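Local coordinates for protein Non-heme chloroperoxidase CPO-A1 (Streptomyces aureofaciens, PDB 1A8Q) that brominates organic substrates without heme or metal and may act as a chlorinating enzyme in 7-chlorotetracycline biosynthesis, at residues Val23-Trp28 with Gly97-Arg102; Val91-Gly96 with Ser250-Ala255; Glu160-Ala165 with Asp178-Met183; Val217-Asp222 with Val226-Thr231; Lys245-Ser250 with Asn265-Glu270. All coordinates share one frame; numbering follows the deposited sequence.

Contact 1 of 5, residues Val23-Trp28 with Gly97-Arg102; sequences VFIHGW and GGELAR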
# COMPACT_ATOMS: atom_id res chain seq x y z
N VAL A 23 -5.91 1.35 10.41
CA VAL A 23 -4.52 1.79 10.18
C VAL A 23 -4.24 1.59 8.70
O VAL A 23 -4.34 0.50 8.14
CB VAL A 23 -3.53 1.00 11.03
CG1 VAL A 23 -2.08 1.29 10.64
CG2 VAL A 23 -3.73 1.26 12.53
N PHE A 24 -3.83 2.67 8.04
CA PHE A 24 -3.63 2.69 6.60
C PHE A 24 -2.14 2.60 6.27
O PHE A 24 -1.35 3.28 6.94
CB PHE A 24 -4.19 3.98 5.99
CG PHE A 24 -5.70 4.07 6.02
CD1 PHE A 24 -6.29 4.61 7.16
CD2 PHE A 24 -6.43 3.63 4.94
CE1 PHE A 24 -7.70 4.69 7.18
CE2 PHE A 24 -7.84 3.72 4.97
CZ PHE A 24 -8.43 4.27 6.10
N ILE A 25 -1.84 1.76 5.27
CA ILE A 25 -0.43 1.45 4.96
C ILE A 25 -0.19 1.76 3.51
O ILE A 25 -0.70 1.18 2.55
CB ILE A 25 -0.19 -0.09 5.16
CG1 ILE A 25 -0.52 -0.50 6.60
CG2 ILE A 25 1.29 -0.43 4.88
CD1 ILE A 25 -0.60 -2.03 6.76
N HIS A 26 0.58 2.87 3.24
CA HIS A 26 0.69 3.39 1.91
C HIS A 26 1.64 2.66 0.95
O HIS A 26 2.40 1.84 1.43
CB HIS A 26 1.19 4.88 1.96
CG HIS A 26 2.62 5.04 2.42
ND1 HIS A 26 3.68 4.97 1.56
CD2 HIS A 26 3.12 5.27 3.68
CE1 HIS A 26 4.79 5.15 2.26
NE2 HIS A 26 4.50 5.33 3.51
N GLY A 27 1.54 3.02 -0.33
CA GLY A 27 2.40 2.35 -1.33
C GLY A 27 3.61 3.21 -1.72
O GLY A 27 3.83 4.29 -1.19
N TRP A 28 4.37 2.69 -2.69
CA TRP A 28 5.56 3.40 -3.19
C TRP A 28 5.12 4.32 -4.28
O TRP A 28 4.29 3.95 -5.14
CB TRP A 28 6.44 2.27 -3.77
CG TRP A 28 7.72 2.60 -4.50
CD1 TRP A 28 8.95 2.65 -3.97
CD2 TRP A 28 7.87 2.84 -5.91
NE1 TRP A 28 9.89 2.93 -4.93
CE2 TRP A 28 9.24 3.04 -6.13
CE3 TRP A 28 7.00 2.89 -7.00
CZ2 TRP A 28 9.78 3.30 -7.39
CZ3 TRP A 28 7.52 3.15 -8.26
CH2 TRP A 28 8.91 3.35 -8.43
N GLY A 97 0.76 -3.71 0.87
CA GLY A 97 0.18 -5.07 1.04
C GLY A 97 1.25 -6.08 1.46
O GLY A 97 0.91 -6.99 2.21
N GLY A 98 2.52 -5.89 1.08
CA GLY A 98 3.57 -6.76 1.58
C GLY A 98 3.88 -6.49 3.02
O GLY A 98 4.26 -7.35 3.81
N GLU A 99 3.86 -5.19 3.47
CA GLU A 99 4.02 -4.87 4.89
C GLU A 99 2.91 -5.51 5.72
O GLU A 99 3.18 -6.04 6.82
CB GLU A 99 4.02 -3.32 5.05
CG GLU A 99 4.13 -2.85 6.51
CD GLU A 99 4.29 -1.32 6.60
OE1 GLU A 99 5.01 -0.77 5.75
OE2 GLU A 99 3.67 -0.74 7.49
N LEU A 100 1.70 -5.47 5.22
CA LEU A 100 0.53 -6.06 5.92
C LEU A 100 0.71 -7.59 5.99
O LEU A 100 0.67 -8.10 7.09
CB LEU A 100 -0.73 -5.71 5.14
CG LEU A 100 -2.06 -5.88 5.90
CD1 LEU A 100 -3.21 -5.23 5.08
CD2 LEU A 100 -2.39 -7.35 6.06
N ALA A 101 1.03 -8.17 4.86
CA ALA A 101 1.21 -9.65 4.85
C ALA A 101 2.33 -10.09 5.75
O ALA A 101 2.23 -11.07 6.54
CB ALA A 101 1.43 -10.06 3.42
N ARG A 102 3.49 -9.43 5.71
CA ARG A 102 4.61 -9.85 6.54
C ARG A 102 4.37 -9.55 7.99
O ARG A 102 4.84 -10.27 8.86
CB ARG A 102 5.93 -9.25 5.97
CG ARG A 102 7.15 -9.65 6.79
CD ARG A 102 7.44 -11.16 6.74
NE ARG A 102 7.26 -11.69 5.41
CZ ARG A 102 8.20 -11.70 4.47
NH1 ARG A 102 9.40 -11.19 4.75
NH2 ARG A 102 7.91 -12.23 3.28

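Contact 2 of 5, residues Val91-Gly96 with Ser250-Ala255; sequences VAHSMG and SSHGIA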
# COMPACT_ATOMS: atom_id res chain seq x y z
N VAL A 91 -5.41 -1.50 6.35
CA VAL A 91 -5.83 -1.27 4.97
C VAL A 91 -4.54 -0.92 4.22
O VAL A 91 -3.88 0.04 4.64
CB VAL A 91 -6.77 -0.06 4.88
CG1 VAL A 91 -7.12 0.24 3.43
CG2 VAL A 91 -8.03 -0.30 5.73
N ALA A 92 -4.19 -1.68 3.20
CA ALA A 92 -2.89 -1.43 2.54
C ALA A 92 -3.05 -1.22 1.06
O ALA A 92 -3.92 -1.81 0.42
CB ALA A 92 -2.05 -2.70 2.80
N HIS A 93 -2.19 -0.36 0.50
CA HIS A 93 -2.20 -0.20 -0.97
C HIS A 93 -0.85 -0.63 -1.55
O HIS A 93 0.17 -0.38 -0.92
CB HIS A 93 -2.38 1.31 -1.30
CG HIS A 93 -2.19 1.63 -2.74
ND1 HIS A 93 -1.19 2.56 -3.09
CD2 HIS A 93 -2.76 1.24 -3.88
CE1 HIS A 93 -1.21 2.70 -4.41
NE2 HIS A 93 -2.16 1.91 -4.92
N SER A 94 -0.90 -1.30 -2.70
CA SER A 94 0.33 -1.61 -3.46
C SER A 94 1.37 -2.35 -2.68
O SER A 94 1.05 -3.35 -2.01
CB SER A 94 0.81 -0.21 -3.97
OG SER A 94 1.67 -0.40 -5.08
N MET A 95 2.66 -1.89 -2.59
CA MET A 95 3.64 -2.57 -1.79
C MET A 95 3.36 -2.56 -0.32
O MET A 95 3.85 -3.37 0.47
CB MET A 95 5.10 -2.11 -2.06
CG MET A 95 5.33 -0.69 -1.47
SD MET A 95 7.13 -0.42 -1.30
CE MET A 95 7.49 -1.10 0.28
N GLY A 96 2.45 -1.68 0.19
CA GLY A 96 1.95 -1.70 1.54
C GLY A 96 1.29 -3.05 1.89
O GLY A 96 1.28 -3.49 3.02
N SER A 250 -10.47 0.48 -13.54
CA SER A 250 -9.78 1.32 -12.57
C SER A 250 -8.26 1.14 -12.62
O SER A 250 -7.77 0.06 -12.88
CB SER A 250 -10.26 1.04 -11.14
OG SER A 250 -11.56 1.63 -11.01
N SER A 251 -7.57 2.23 -12.27
CA SER A 251 -6.11 2.19 -12.27
C SER A 251 -5.53 1.74 -10.95
O SER A 251 -6.15 1.25 -10.02
CB SER A 251 -5.66 3.64 -12.51
OG SER A 251 -5.89 4.48 -11.38
N HIS A 252 -4.20 1.92 -10.82
CA HIS A 252 -3.47 1.61 -9.63
C HIS A 252 -3.73 2.68 -8.56
O HIS A 252 -3.48 2.43 -7.38
CB HIS A 252 -1.95 1.60 -9.93
CG HIS A 252 -1.13 1.04 -8.79
ND1 HIS A 252 -1.38 -0.24 -8.32
CD2 HIS A 252 -0.12 1.49 -8.04
CE1 HIS A 252 -0.60 -0.51 -7.31
NE2 HIS A 252 0.24 0.50 -7.14
N GLY A 253 -4.26 3.84 -8.92
CA GLY A 253 -4.44 4.93 -7.99
C GLY A 253 -5.90 5.17 -7.56
O GLY A 253 -6.25 6.31 -7.24
N ILE A 254 -6.63 4.09 -7.32
CA ILE A 254 -8.04 4.17 -6.91
C ILE A 254 -8.31 5.07 -5.74
O ILE A 254 -9.31 5.84 -5.77
CB ILE A 254 -8.52 2.73 -6.59
CG1 ILE A 254 -8.71 1.90 -7.87
CG2 ILE A 254 -9.81 2.74 -5.77
CD1 ILE A 254 -8.68 0.40 -7.53
N ALA A 255 -7.46 5.13 -4.70
CA ALA A 255 -7.78 5.90 -3.51
C ALA A 255 -7.72 7.41 -3.74
O ALA A 255 -8.26 8.15 -2.91
CB ALA A 255 -6.79 5.56 -2.39

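Contact 3 of 5, residues Glu160-Ala165 with Asp178-Met183; sequences EGFFSA and DAFWYM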
# COMPACT_ATOMS: atom_id res chain seq x y z
N GLU A 160 1.74 8.97 -15.02
CA GLU A 160 0.86 8.61 -16.12
C GLU A 160 0.40 7.15 -16.03
O GLU A 160 -0.80 6.91 -16.06
CB GLU A 160 1.55 8.80 -17.48
CG GLU A 160 2.01 10.24 -17.71
CD GLU A 160 0.84 11.21 -17.82
OE1 GLU A 160 -0.20 10.86 -18.43
OE2 GLU A 160 0.93 12.34 -17.29
N GLY A 161 1.35 6.24 -15.84
CA GLY A 161 0.96 4.83 -15.70
C GLY A 161 0.24 4.57 -14.38
O GLY A 161 -0.65 3.70 -14.30
N PHE A 162 0.68 5.23 -13.30
CA PHE A 162 0.12 4.96 -11.98
C PHE A 162 -1.40 5.22 -11.99
O PHE A 162 -2.16 4.50 -11.35
CB PHE A 162 0.81 5.89 -10.98
CG PHE A 162 0.61 5.58 -9.53
CD1 PHE A 162 -0.45 6.13 -8.85
CD2 PHE A 162 1.56 4.81 -8.87
CE1 PHE A 162 -0.61 5.86 -7.48
CE2 PHE A 162 1.43 4.58 -7.51
CZ PHE A 162 0.33 5.10 -6.87
N PHE A 163 -1.84 6.24 -12.70
CA PHE A 163 -3.26 6.61 -12.73
C PHE A 163 -3.93 6.20 -14.03
O PHE A 163 -5.11 6.57 -14.22
CB PHE A 163 -3.39 8.16 -12.63
CG PHE A 163 -2.97 8.71 -11.30
CD1 PHE A 163 -3.61 8.40 -10.13
CD2 PHE A 163 -1.86 9.57 -11.23
CE1 PHE A 163 -3.23 8.89 -8.90
CE2 PHE A 163 -1.47 10.08 -10.01
CZ PHE A 163 -2.14 9.75 -8.84
N SER A 164 -3.28 5.42 -14.89
CA SER A 164 -3.84 5.06 -16.19
C SER A 164 -4.35 6.30 -16.89
O SER A 164 -5.40 6.34 -17.55
CB SER A 164 -5.01 4.04 -16.07
OG SER A 164 -4.46 2.84 -15.54
N ALA A 165 -3.51 7.35 -16.91
CA ALA A 165 -3.94 8.63 -17.45
C ALA A 165 -3.85 8.68 -18.96
O ALA A 165 -4.11 9.72 -19.59
CB ALA A 165 -3.07 9.71 -16.79
N ASP A 178 0.54 16.16 -10.02
CA ASP A 178 1.42 17.03 -9.26
C ASP A 178 1.55 16.59 -7.81
O ASP A 178 2.60 16.67 -7.19
CB ASP A 178 0.94 18.49 -9.30
CG ASP A 178 1.08 19.11 -10.68
OD1 ASP A 178 1.78 18.64 -11.58
OD2 ASP A 178 0.34 20.08 -10.94
N ALA A 179 0.44 16.09 -7.22
CA ALA A 179 0.52 15.61 -5.84
C ALA A 179 1.37 14.33 -5.68
O ALA A 179 2.03 14.13 -4.65
CB ALA A 179 -0.88 15.37 -5.30
N PHE A 180 1.29 13.47 -6.70
CA PHE A 180 2.12 12.26 -6.76
C PHE A 180 3.60 12.69 -6.68
O PHE A 180 4.34 12.15 -5.85
CB PHE A 180 1.82 11.52 -8.08
CG PHE A 180 2.63 10.25 -8.25
CD1 PHE A 180 2.15 9.04 -7.78
CD2 PHE A 180 3.83 10.29 -8.95
CE1 PHE A 180 2.90 7.89 -7.98
CE2 PHE A 180 4.58 9.13 -9.15
CZ PHE A 180 4.09 7.93 -8.66
N TRP A 181 3.94 13.61 -7.57
CA TRP A 181 5.34 14.11 -7.57
C TRP A 181 5.71 14.71 -6.23
O TRP A 181 6.78 14.44 -5.69
CB TRP A 181 5.49 15.13 -8.69
CG TRP A 181 6.81 15.85 -8.72
CD1 TRP A 181 7.98 15.43 -9.25
CD2 TRP A 181 7.03 17.14 -8.15
NE1 TRP A 181 8.95 16.43 -9.05
CE2 TRP A 181 8.37 17.48 -8.40
CE3 TRP A 181 6.22 18.07 -7.49
CZ2 TRP A 181 8.93 18.68 -7.98
CZ3 TRP A 181 6.77 19.28 -7.10
CH2 TRP A 181 8.14 19.58 -7.32
N TYR A 182 4.85 15.54 -5.64
CA TYR A 182 5.12 16.20 -4.35
C TYR A 182 5.38 15.20 -3.24
O TYR A 182 6.30 15.37 -2.43
CB TYR A 182 3.87 17.05 -4.02
CG TYR A 182 3.87 17.73 -2.67
CD1 TYR A 182 3.31 17.12 -1.56
CD2 TYR A 182 4.36 19.04 -2.56
CE1 TYR A 182 3.30 17.74 -0.32
CE2 TYR A 182 4.31 19.67 -1.33
CZ TYR A 182 3.75 19.04 -0.24
OH TYR A 182 3.72 19.64 1.00
N MET A 183 4.56 14.13 -3.14
CA MET A 183 4.79 13.11 -2.15
C MET A 183 6.11 12.35 -2.44
O MET A 183 6.81 12.04 -1.47
CB MET A 183 3.59 12.09 -2.12
CG MET A 183 2.38 12.87 -1.55
SD MET A 183 1.02 11.64 -1.37
CE MET A 183 0.38 11.74 -3.02

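Contact 4 of 5, residues Val217-Asp222 with Val226-Thr231; sequences VVHGDD and VPIDAT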
# COMPACT_ATOMS: atom_id res chain seq x y z
N VAL A 217 -10.17 -7.99 -0.75
CA VAL A 217 -9.15 -7.71 -1.77
C VAL A 217 -9.83 -6.90 -2.84
O VAL A 217 -10.87 -7.30 -3.40
CB VAL A 217 -8.59 -9.03 -2.36
CG1 VAL A 217 -7.55 -8.67 -3.43
CG2 VAL A 217 -7.95 -9.86 -1.25
N VAL A 218 -9.39 -5.64 -3.10
CA VAL A 218 -9.96 -4.80 -4.14
C VAL A 218 -8.89 -4.55 -5.21
O VAL A 218 -7.76 -4.32 -4.79
CB VAL A 218 -10.37 -3.41 -3.56
CG1 VAL A 218 -10.87 -2.46 -4.64
CG2 VAL A 218 -11.48 -3.64 -2.53
N HIS A 219 -9.20 -4.61 -6.51
CA HIS A 219 -8.13 -4.38 -7.48
C HIS A 219 -8.76 -3.91 -8.77
O HIS A 219 -9.84 -4.43 -9.14
CB HIS A 219 -7.39 -5.72 -7.72
CG HIS A 219 -5.94 -5.60 -8.05
ND1 HIS A 219 -4.99 -6.02 -7.20
CD2 HIS A 219 -5.32 -5.10 -9.15
CE1 HIS A 219 -3.77 -5.79 -7.71
NE2 HIS A 219 -3.96 -5.23 -8.89
N GLY A 220 -8.13 -2.96 -9.42
CA GLY A 220 -8.68 -2.47 -10.70
C GLY A 220 -8.22 -3.42 -11.80
O GLY A 220 -7.06 -3.85 -11.77
N ASP A 221 -9.01 -3.55 -12.87
CA ASP A 221 -8.51 -4.37 -13.97
C ASP A 221 -7.85 -3.58 -15.06
O ASP A 221 -7.51 -4.13 -16.10
CB ASP A 221 -9.67 -5.23 -14.53
CG ASP A 221 -10.69 -4.44 -15.28
OD1 ASP A 221 -10.54 -3.24 -15.59
OD2 ASP A 221 -11.73 -5.10 -15.63
N ASP A 222 -7.58 -2.27 -14.83
CA ASP A 222 -6.69 -1.53 -15.71
C ASP A 222 -5.47 -1.03 -14.92
O ASP A 222 -4.97 0.09 -15.11
CB ASP A 222 -7.40 -0.36 -16.39
CG ASP A 222 -6.56 0.24 -17.50
OD1 ASP A 222 -5.81 -0.49 -18.17
OD2 ASP A 222 -6.57 1.48 -17.66
N VAL A 226 0.52 -3.01 -10.98
CA VAL A 226 0.42 -4.28 -10.27
C VAL A 226 -0.66 -5.09 -10.98
O VAL A 226 -1.84 -4.82 -10.84
CB VAL A 226 0.09 -4.04 -8.79
CG1 VAL A 226 -0.08 -5.36 -8.02
CG2 VAL A 226 1.22 -3.23 -8.12
N PRO A 227 -0.28 -6.07 -11.79
CA PRO A 227 -1.24 -6.74 -12.67
C PRO A 227 -2.23 -7.59 -11.90
O PRO A 227 -1.84 -8.43 -11.11
CB PRO A 227 -0.37 -7.59 -13.59
CG PRO A 227 0.90 -7.78 -12.82
CD PRO A 227 1.12 -6.45 -12.12
N ILE A 228 -3.53 -7.32 -12.18
CA ILE A 228 -4.55 -8.02 -11.41
C ILE A 228 -4.44 -9.53 -11.48
O ILE A 228 -4.61 -10.15 -10.43
CB ILE A 228 -5.96 -7.54 -11.83
CG1 ILE A 228 -7.01 -8.10 -10.90
CG2 ILE A 228 -6.27 -7.83 -13.29
CD1 ILE A 228 -8.39 -7.48 -11.13
N ASP A 229 -4.21 -10.08 -12.66
CA ASP A 229 -4.22 -11.57 -12.70
C ASP A 229 -3.14 -12.26 -11.90
O ASP A 229 -3.26 -13.44 -11.49
CB ASP A 229 -4.11 -11.97 -14.19
CG ASP A 229 -5.37 -11.59 -14.93
OD1 ASP A 229 -6.48 -11.54 -14.35
OD2 ASP A 229 -5.23 -11.31 -16.13
N ALA A 230 -1.99 -11.64 -11.72
CA ALA A 230 -0.90 -12.25 -10.97
C ALA A 230 -1.04 -12.01 -9.48
O ALA A 230 -0.36 -12.64 -8.69
CB ALA A 230 0.45 -11.68 -11.41
N THR A 231 -1.77 -10.95 -9.08
CA THR A 231 -1.76 -10.57 -7.66
C THR A 231 -3.15 -10.68 -7.05
O THR A 231 -3.53 -11.72 -6.54
CB THR A 231 -1.22 -9.11 -7.55
OG1 THR A 231 -2.05 -8.27 -8.36
CG2 THR A 231 0.21 -9.11 -8.10

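Contact 5 of 5, residues Lys245-Ser250 with Asn265-Glu270; sequences KVYEGS and NRDLLE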
# COMPACT_ATOMS: atom_id res chain seq x y z
N LYS A 245 -13.21 -7.87 -4.90
CA LYS A 245 -14.05 -6.95 -5.65
C LYS A 245 -13.19 -6.39 -6.78
O LYS A 245 -12.20 -5.70 -6.48
CB LYS A 245 -14.61 -5.80 -4.78
CG LYS A 245 -15.67 -6.25 -3.78
CD LYS A 245 -16.30 -5.08 -3.01
CE LYS A 245 -17.56 -5.63 -2.31
NZ LYS A 245 -18.45 -4.52 -1.88
N VAL A 246 -13.50 -6.73 -8.01
CA VAL A 246 -12.79 -6.21 -9.18
C VAL A 246 -13.39 -4.86 -9.57
O VAL A 246 -14.61 -4.75 -9.74
CB VAL A 246 -12.83 -7.16 -10.37
CG1 VAL A 246 -12.19 -6.56 -11.62
CG2 VAL A 246 -12.15 -8.45 -9.88
N TYR A 247 -12.53 -3.85 -9.69
CA TYR A 247 -13.05 -2.53 -10.12
C TYR A 247 -12.80 -2.40 -11.60
O TYR A 247 -11.67 -2.14 -12.05
CB TYR A 247 -12.37 -1.40 -9.33
CG TYR A 247 -12.92 -1.09 -7.96
CD1 TYR A 247 -13.65 -1.99 -7.21
CD2 TYR A 247 -12.65 0.15 -7.37
CE1 TYR A 247 -14.11 -1.70 -5.93
CE2 TYR A 247 -13.04 0.44 -6.10
CZ TYR A 247 -13.86 -0.44 -5.41
OH TYR A 247 -14.22 -0.13 -4.14
N GLU A 248 -13.83 -2.57 -12.42
CA GLU A 248 -13.67 -2.51 -13.87
C GLU A 248 -13.20 -1.13 -14.33
O GLU A 248 -13.77 -0.11 -13.97
CB GLU A 248 -15.01 -2.90 -14.57
CG GLU A 248 -15.32 -4.37 -14.32
CD GLU A 248 -16.35 -4.95 -15.26
OE1 GLU A 248 -17.03 -4.20 -15.99
OE2 GLU A 248 -16.48 -6.20 -15.24
N GLY A 249 -12.17 -1.10 -15.15
CA GLY A 249 -11.61 0.12 -15.70
C GLY A 249 -10.77 0.94 -14.74
O GLY A 249 -10.38 2.06 -15.15
N SER A 250 -10.47 0.48 -13.54
CA SER A 250 -9.78 1.32 -12.57
C SER A 250 -8.26 1.14 -12.62
O SER A 250 -7.77 0.06 -12.88
CB SER A 250 -10.26 1.04 -11.14
OG SER A 250 -11.56 1.63 -11.01
N ASN A 265 -14.28 4.27 -0.88
CA ASN A 265 -14.67 4.65 0.46
C ASN A 265 -15.99 3.92 0.86
O ASN A 265 -16.10 3.50 2.01
CB ASN A 265 -14.90 6.17 0.51
CG ASN A 265 -13.61 6.99 0.47
OD1 ASN A 265 -12.54 6.39 0.55
ND2 ASN A 265 -13.77 8.32 0.40
N ARG A 266 -16.89 3.84 -0.09
CA ARG A 266 -18.19 3.17 0.17
C ARG A 266 -17.98 1.68 0.48
O ARG A 266 -18.46 1.17 1.50
CB ARG A 266 -19.04 3.33 -1.08
CG ARG A 266 -20.53 3.05 -1.01
CD ARG A 266 -21.22 4.03 -1.97
NE ARG A 266 -22.48 4.55 -1.44
CZ ARG A 266 -23.64 4.51 -2.10
NH1 ARG A 266 -23.74 4.01 -3.33
NH2 ARG A 266 -24.74 4.99 -1.53
N ASP A 267 -17.13 1.02 -0.29
CA ASP A 267 -16.83 -0.39 -0.04
C ASP A 267 -16.12 -0.62 1.28
O ASP A 267 -16.29 -1.62 1.97
CB ASP A 267 -16.02 -1.04 -1.18
CG ASP A 267 -16.88 -1.32 -2.38
OD1 ASP A 267 -18.14 -1.46 -2.21
OD2 ASP A 267 -16.41 -1.38 -3.53
N LEU A 268 -15.15 0.26 1.60
CA LEU A 268 -14.39 0.19 2.83
C LEU A 268 -15.29 0.35 4.04
O LEU A 268 -15.20 -0.43 4.99
CB LEU A 268 -13.30 1.30 2.85
CG LEU A 268 -12.45 1.34 4.11
CD1 LEU A 268 -11.66 0.06 4.32
CD2 LEU A 268 -11.50 2.56 3.98
N LEU A 269 -16.22 1.32 3.99
CA LEU A 269 -17.09 1.55 5.12
C LEU A 269 -18.05 0.35 5.31
O LEU A 269 -18.25 -0.01 6.48
CB LEU A 269 -17.84 2.85 4.95
CG LEU A 269 -17.06 4.15 5.27
CD1 LEU A 269 -17.98 5.33 5.05
CD2 LEU A 269 -16.54 4.12 6.70
N GLU A 270 -18.47 -0.25 4.22
CA GLU A 270 -19.34 -1.44 4.35
C GLU A 270 -18.57 -2.58 5.00
O GLU A 270 -19.00 -3.21 5.97
CB GLU A 270 -19.85 -1.84 2.98
CG GLU A 270 -20.70 -3.12 3.03
CD GLU A 270 -21.14 -3.45 1.61
OE1 GLU A 270 -22.15 -2.89 1.17
OE2 GLU A 270 -20.43 -4.23 0.95
O HOH W 1 -17.36 -3.96 1.06

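Contact 1 of 5, residues Val23-Trp28 with Gly97-Arg102
The helix that follows the nucleophile elbow of this alpha/beta hydrolase, 96-107, rests on the central sheet where Glu-99 and Leu-100 meet Ile-25 at the end of strand 21-25. Ile-25 divides the work between its two branches. Its CG2 methyl, anti to the backbone N, lies over the flat carboxylate of Glu-99, with OE2 3.5 Å and the carboxylate carbon CD 3.6 Å from that methyl. With CG anti to the backbone N (chi1 178°) and the chain extended beyond it, Glu-99 carries its carboxylate across the methyl, and its CB also touches Ile-25 CG2, at 4.0 Å. The other branch ends in CD1, which stands 4.0 Å from Leu-100 CB, the two side chains crossing at about a right angle. Just beyond the strand, His-26 ND1 donates to Gly-27 O over 2.8 Å, a nearly straight bond that ties the turn to itself. No hydrogen bond joins the two segments. The carboxylate finds its polar partners elsewhere: Arg-54 forms a salt bridge with OE1, and His-52 NE2 bonds OE2. A buried acid lying against a methyl group is therefore paid for at its oxygens, and the arginine would be expected to favour its charged form.

Contact 2 of 5, residues Val91-Gly96 with Ser250-Ala255
Ser-94 and His-252 form the tight end of this contact: Ser-94 OG lies at the edge of the imidazole, in its plane, 2.7 Å from His-252 NE2 in a hydrogen bond. Ser-94 CB follows closely behind, 3.3 Å from the same nitrogen. A second bond runs alongside, from His-93 NE2 to the backbone O of His-252, 2.8 Å long and arriving at 164° to the C=O bond. That oxygen is tilted 22° out of the His-93 ring plane. The same NE2 comes over one face of the His-252 ring, near its rim, while the two imidazole planes meet obliquely at 39°. Ser-94 and His-252 belong to the catalytic triad with Asp-223, whose OD2 bonds His-252 ND1. Ser-94 sits in the nucleophile elbow of the alpha/beta hydrolase fold, at a positive phi within the type II' turn from His-93 to Gly-96. Gly-96 N closes that turn on His-93 O at 2.8 Å. In the histidine loop, Ser-251 OG accepts from Gly-253 N over 3.0 Å, an ST turn that shapes the backbone carrying His-252. Beyond it the packing slackens quickly: although the CB of Ala-255 points toward strand 88-93, it remains 6.1 Å from His-93 CD2, and Ile-254 takes almost no share in the meeting.

Contact 3 of 5, residues Glu160-Ala165 with Asp178-Met183
A single ring carbon, Phe-180 CE1, stands almost squarely over the centre of the Phe-162 ring, within about 4 Å of all six of its carbons. The nearest of them, Phe-162 CD2, is 3.5 Å from CE1. This is an edge-to-face pair with the planes at 56°, well short of perpendicular, and a centroid separation of 4.7 Å. With CG anti to the backbone N (chi1 180°), Phe-180 points its ring away from its own helix, so that CE1 leads. Phe-163 comes in from the flank: its CE2 lies 4.1 Å from Phe-180 CB, which sits at the edge of the Phe-163 ring, near its plane. Phe-162 CD1 in turn lies over the face of its neighbour, Phe-163. Helices 137-162 and 174-184 both belong to the helical insertion after strand 112-118, where alpha/beta hydrolases commonly carry their cap. The first helix ends here in a Schellman motif, with Ser-164 at positive phi and Ala-165 N bonded to Glu-160 O. Phe-162 also makes an edge-to-face contact with catalytic His-252, placing the aromatic cluster beside the active site. With no hydrogen bond between the segments, the helices are joined here by dispersion and by the attraction of a C-H edge for a pi face.

Contact 4 of 5, residues Val217-Asp222 with Val226-Thr231
Pro-227 O, in the loop that packs against His-219, collects three donors: Thr-231 OG1 at 2.8 Å, and the backbone N atoms of Thr-231 and Ala-230 in two weak, longer bonds. They fold the loop after strand 215-220 of the alpha/beta hydrolase sheet back on itself, in the region that carries the triad acid Asp-223. Across the contact, His-219 NE2 donates to Val-226 O over 2.9 Å. The bond is straight, at 166°, and lies in the imidazole plane, yet the nitrogen stands above the plane of the carbonyl rather than on a lone pair. Ile-228 packs over one face of this ring, its CA 27° off the ring normal in a CH-pi contact, with CB 3.7 Å from His-219 CD2. At the far end of the imidazole, CE1 comes within 3.1 Å of Thr-231 OG1 and 3.7 Å of Val-226 CG1. One bond at the edge and aliphatic carbon over a face would limit rotation of the ring. Val-226 N also donates to Asp-223 OD1, so Val-226 is bonded through its O to His-219 and through its N to the triad acid. At the outer border of the contact, Ile-228 CG2 reaches 4.2 Å from Asp-221 CA.

Contact 5 of 5, residues Lys245-Ser250 with Asn265-Glu270
Asp-267 reaches from helix 260-272 toward Lys-245 and Tyr-247 on strand 243-247, the last strand of the alpha/beta hydrolase sheet. The axes of strand 245-247 and helix segment 265-270 run antiparallel at 170° and come within 12.0 Å, a gap bridged largely by this one acid. Its CB is 3.6 Å from Tyr-247 OH, and CG lies closer still, at 3.4 Å from that hydroxyl. The carboxylate then splits its duties. OD2 accepts from Tyr-247 OH over a short 2.6 Å, met on its anti side but 23° out of the carboxylate plane, with ring and carboxylate planes 58° apart. The aliphatic CD of Lys-245 also brushes OD2. OD1 turns to the lysine ammonium, with Lys-245 NZ 3.1 Å away in a salt bridge whose hydrogen bond is weak. Extended beyond CG, the lysine carries NZ onward to Glu-270 in a longer salt bridge, NZ to OE2 3.5 Å, its hydrogen bond also weak. One cation thus serves two acids a helical turn apart, and a negative carboxylate probably strengthens the tyrosine's donated bond. Lys-263 makes a cation-pi contact with the Tyr-247 ring. A water completes the network, accepting from Lys-245 NZ and donating to Glu-270 OE2 and, over 2.7 Å, to Asp-267 O.

Contact 2 holds the serine and histidine of the triad, and each of the others touches it. Contact 1 lies about 10 Å away, centre to centre, and shares its sheet: Ile-25 N bonds Val-91 O at 2.7 Å, and the helix of contact 1 follows the elbow. Contact 4, also about 10 Å off, brings the loop of the triad acid close, with Val-226 CG2 3.4 Å from His-252 CE1. Contact 3 comes from the cap, about 12 Å away between centres, and lays Phe-162 against His-252. Contact 5 keeps its side chains farther from the triad, Tyr-247 about 11 Å from the side chain of His-252, yet its strand pairs with that of contact 4 and runs into the histidine loop of contact 2, with which it shares Ser-250.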